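PDB 1JO8: actin binding protein from Saccharomyces cerevisiae, which binds actin filaments and regulates Arp2/3-dependent actin assembly, here represented by its C-terminal SH3 domain, which binds partners such as Ark1, Prk1 and Srv2. Local coordinates for residues D23-I28 / N52-G57. Sequence-based numbering, arbitrary orientation.
With SO4 (sulfate ion), chain C.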
loop_
_atom_site.group_PDB
_atom_site.type_symbol
_atom_site.label_atom_id
_atom_site.label_comp_id
_atom_site.label_asym_id
_atom_site.label_seq_id
_atom_site.Cartn_x
_atom_site.Cartn_y
_atom_site.Cartn_z
ATOM N N ASP A 23 -5.238 3.576 -6.669
ATOM C CA ASP A 23 -4.451 4.478 -5.838
ATOM C C ASP A 23 -2.988 4.067 -5.910
ATOM O O ASP A 23 -2.673 2.891 -6.027
ATOM C CB ASP A 23 -4.879 4.400 -4.372
ATOM C CG ASP A 23 -6.173 5.070 -4.074
ATOM O OD1 ASP A 23 -6.697 5.835 -4.925
ATOM O OD2 ASP A 23 -6.693 4.861 -2.938
ATOM N N LYS A 24 -2.094 5.033 -5.819
ATOM C CA LYS A 24 -0.668 4.778 -5.783
ATOM C C LYS A 24 -0.135 4.752 -4.351
ATOM O O LYS A 24 -0.580 5.516 -3.496
ATOM C CB LYS A 24 0.075 5.830 -6.592
ATOM C CG LYS A 24 -0.185 5.715 -8.077
ATOM C CD LYS A 24 0.612 6.797 -8.819
ATOM C CE LYS A 24 0.449 6.699 -10.334
ATOM N NZ LYS A 24 1.209 7.797 -11.039
ATOM N N ILE A 25 0.763 3.816 -4.091
ATOM C CA ILE A 25 1.412 3.664 -2.796
ATOM C C ILE A 25 2.886 3.903 -3.098
ATOM O O ILE A 25 3.465 3.241 -3.959
ATOM C CB ILE A 25 1.205 2.261 -2.222
ATOM C CG1 ILE A 25 -0.251 2.006 -1.900
ATOM C CG2 ILE A 25 2.017 2.145 -0.932
ATOM C CD1 ILE A 25 -1.153 1.503 -3.026
ATOM N N ILE A 26 3.493 4.842 -2.394
ATOM C CA ILE A 26 4.842 5.295 -2.683
ATOM C C ILE A 26 5.806 4.978 -1.548
ATOM O O ILE A 26 5.402 4.635 -0.427
ATOM C CB ILE A 26 4.860 6.814 -3.023
ATOM C CG1 ILE A 26 4.638 7.667 -1.786
ATOM C CG2 ILE A 26 3.820 7.136 -4.094
ATOM C CD1 ILE A 26 4.873 9.158 -2.061
ATOM N N ASN A 27 7.094 5.085 -1.832
ATOM C CA ASN A 27 8.150 4.840 -0.847
ATOM C C ASN A 27 7.950 3.506 -0.155
ATOM O O ASN A 27 8.011 3.390 1.073
ATOM C CB ASN A 27 8.245 5.960 0.173
ATOM C CG ASN A 27 9.616 5.995 0.917
ATOM O OD1 ASN A 27 10.618 5.427 0.456
ATOM N ND2 ASN A 27 9.591 6.478 2.155
ATOM N N ILE A 28 7.772 2.474 -0.956
ATOM C CA ILE A 28 7.554 1.153 -0.405
ATOM C C ILE A 28 8.825 0.616 0.232
ATOM O O ILE A 28 9.919 0.738 -0.315
ATOM C CB ILE A 28 7.039 0.217 -1.491
ATOM C CG1 ILE A 28 5.630 0.667 -1.864
ATOM C CG2 ILE A 28 7.050 -1.250 -1.047
ATOM C CD1 ILE A 28 5.079 0.076 -3.122
ATOM N N ASN A 52 0.230 -8.459 -2.001
ATOM C CA ASN A 52 -0.478 -8.916 -3.182
ATOM C C ASN A 52 -1.592 -7.954 -3.640
ATOM O O ASN A 52 -2.198 -8.149 -4.683
ATOM C CB ASN A 52 -1.018 -10.365 -2.978
ATOM C CG ASN A 52 0.125 -11.412 -2.636
ATOM O OD1 ASN A 52 0.535 -12.166 -3.492
ATOM N ND2 ASN A 52 0.618 -11.422 -1.389
ATOM N N TYR A 53 -1.877 -6.893 -2.889
ATOM C CA TYR A 53 -2.886 -5.931 -3.322
ATOM C C TYR A 53 -2.353 -4.891 -4.309
ATOM O O TYR A 53 -3.140 -4.101 -4.810
ATOM C CB TYR A 53 -3.557 -5.218 -2.135
ATOM C CG TYR A 53 -4.598 -6.057 -1.465
ATOM C CD1 TYR A 53 -4.251 -7.167 -0.701
ATOM C CD2 TYR A 53 -5.927 -5.759 -1.592
ATOM C CE1 TYR A 53 -5.211 -7.950 -0.100
ATOM C CE2 TYR A 53 -6.892 -6.534 -0.992
ATOM C CZ TYR A 53 -6.527 -7.633 -0.250
ATOM O OH TYR A 53 -7.515 -8.408 0.329
ATOM N N VAL A 54 -1.049 -4.860 -4.560
ATOM C CA VAL A 54 -0.461 -3.846 -5.437
ATOM C C VAL A 54 0.439 -4.466 -6.489
ATOM O O VAL A 54 0.887 -5.605 -6.362
ATOM C CB VAL A 54 0.370 -2.783 -4.637
ATOM C CG1 VAL A 54 -0.412 -2.242 -3.446
ATOM C CG2 VAL A 54 1.677 -3.359 -4.177
ATOM N N SER A 55 0.720 -3.692 -7.521
ATOM C CA SER A 55 1.657 -4.047 -8.566
ATOM C C SER A 55 2.648 -2.894 -8.743
ATOM O O SER A 55 2.212 -1.770 -8.883
ATOM C CB SER A 55 0.888 -4.283 -9.849
ATOM O OG SER A 55 1.777 -4.445 -10.917
ATOM N N LEU A 56 3.957 -3.136 -8.705
ATOM C CA LEU A 56 4.922 -2.028 -8.810
ATOM C C LEU A 56 4.736 -1.263 -10.117
ATOM O O LEU A 56 4.431 -1.831 -11.167
ATOM C CB LEU A 56 6.361 -2.500 -8.676
ATOM C CG LEU A 56 6.690 -3.243 -7.393
ATOM C CD1 LEU A 56 8.203 -3.419 -7.303
ATOM C CD2 LEU A 56 6.208 -2.544 -6.159
ATOM N N GLY A 57 4.888 0.054 -10.031
ATOM C CA GLY A 57 4.785 0.915 -11.204
ATOM C C GLY A 57 3.371 1.072 -11.714
ATOM O O GLY A 57 2.397 0.759 -11.002
HETATM S S SO4 C . 2.115 -8.117 -10.493
HETATM O O1 SO4 C . 0.678 -8.332 -10.574
HETATM O O2 SO4 C . 2.517 -7.092 -11.451
HETATM O O3 SO4 C . 2.437 -7.673 -9.147
HETATM O O4 SO4 C . 2.827 -9.376 -10.776
#
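Buried Ile25 meets Val54, which keeps some exposure, each aiming its side chain at the other across a backbone separation of 8.2 Å between their CA atoms. No hydrogen bond links 23-28 to 52-57; the contact is made by methyl groups alone and buries 126 Å² over both sides. In the conformer described, one of two modelled for Ile25, its CD1 methyl lies 3.8 Å from CG1 of Val54, the two side chains approaching at a slant. In this conformer the CG1 branch of Ile25 stands beside the backbone N (chi1 -66°), and a second bend at chi2 of 85° sets CD1 against the valine. At Asn27 the chain turns a corner, with positive phi, and Ile28 then points inward as well. Its chain is extended (chi2 166°), carrying CD1 to 4.2 Å from CD2 of Leu56, a looser contact at the margin. Leu56 is exposed overall, and it is the end of its side chain that comes in to Ile28. Between Val54 and Leu56, Ser55 takes no part in this packing: its OG donates a 2.8 Å hydrogen bond to O2 of a sulfate, probably picked up from the crystallisation solution. Strand 3-5 lies between the two segments in the antiparallel sheet, which explains the absence of direct backbone pairing; small Ala3 touches Ile28, Val54 and Leu56. Phe49 of strand 46-50 packs on both Ile25 and Val54, and Trp36 of strand 35-40 on Ile28 and Val54, joining the contact to the hydrophobic core of the SH3 barrel.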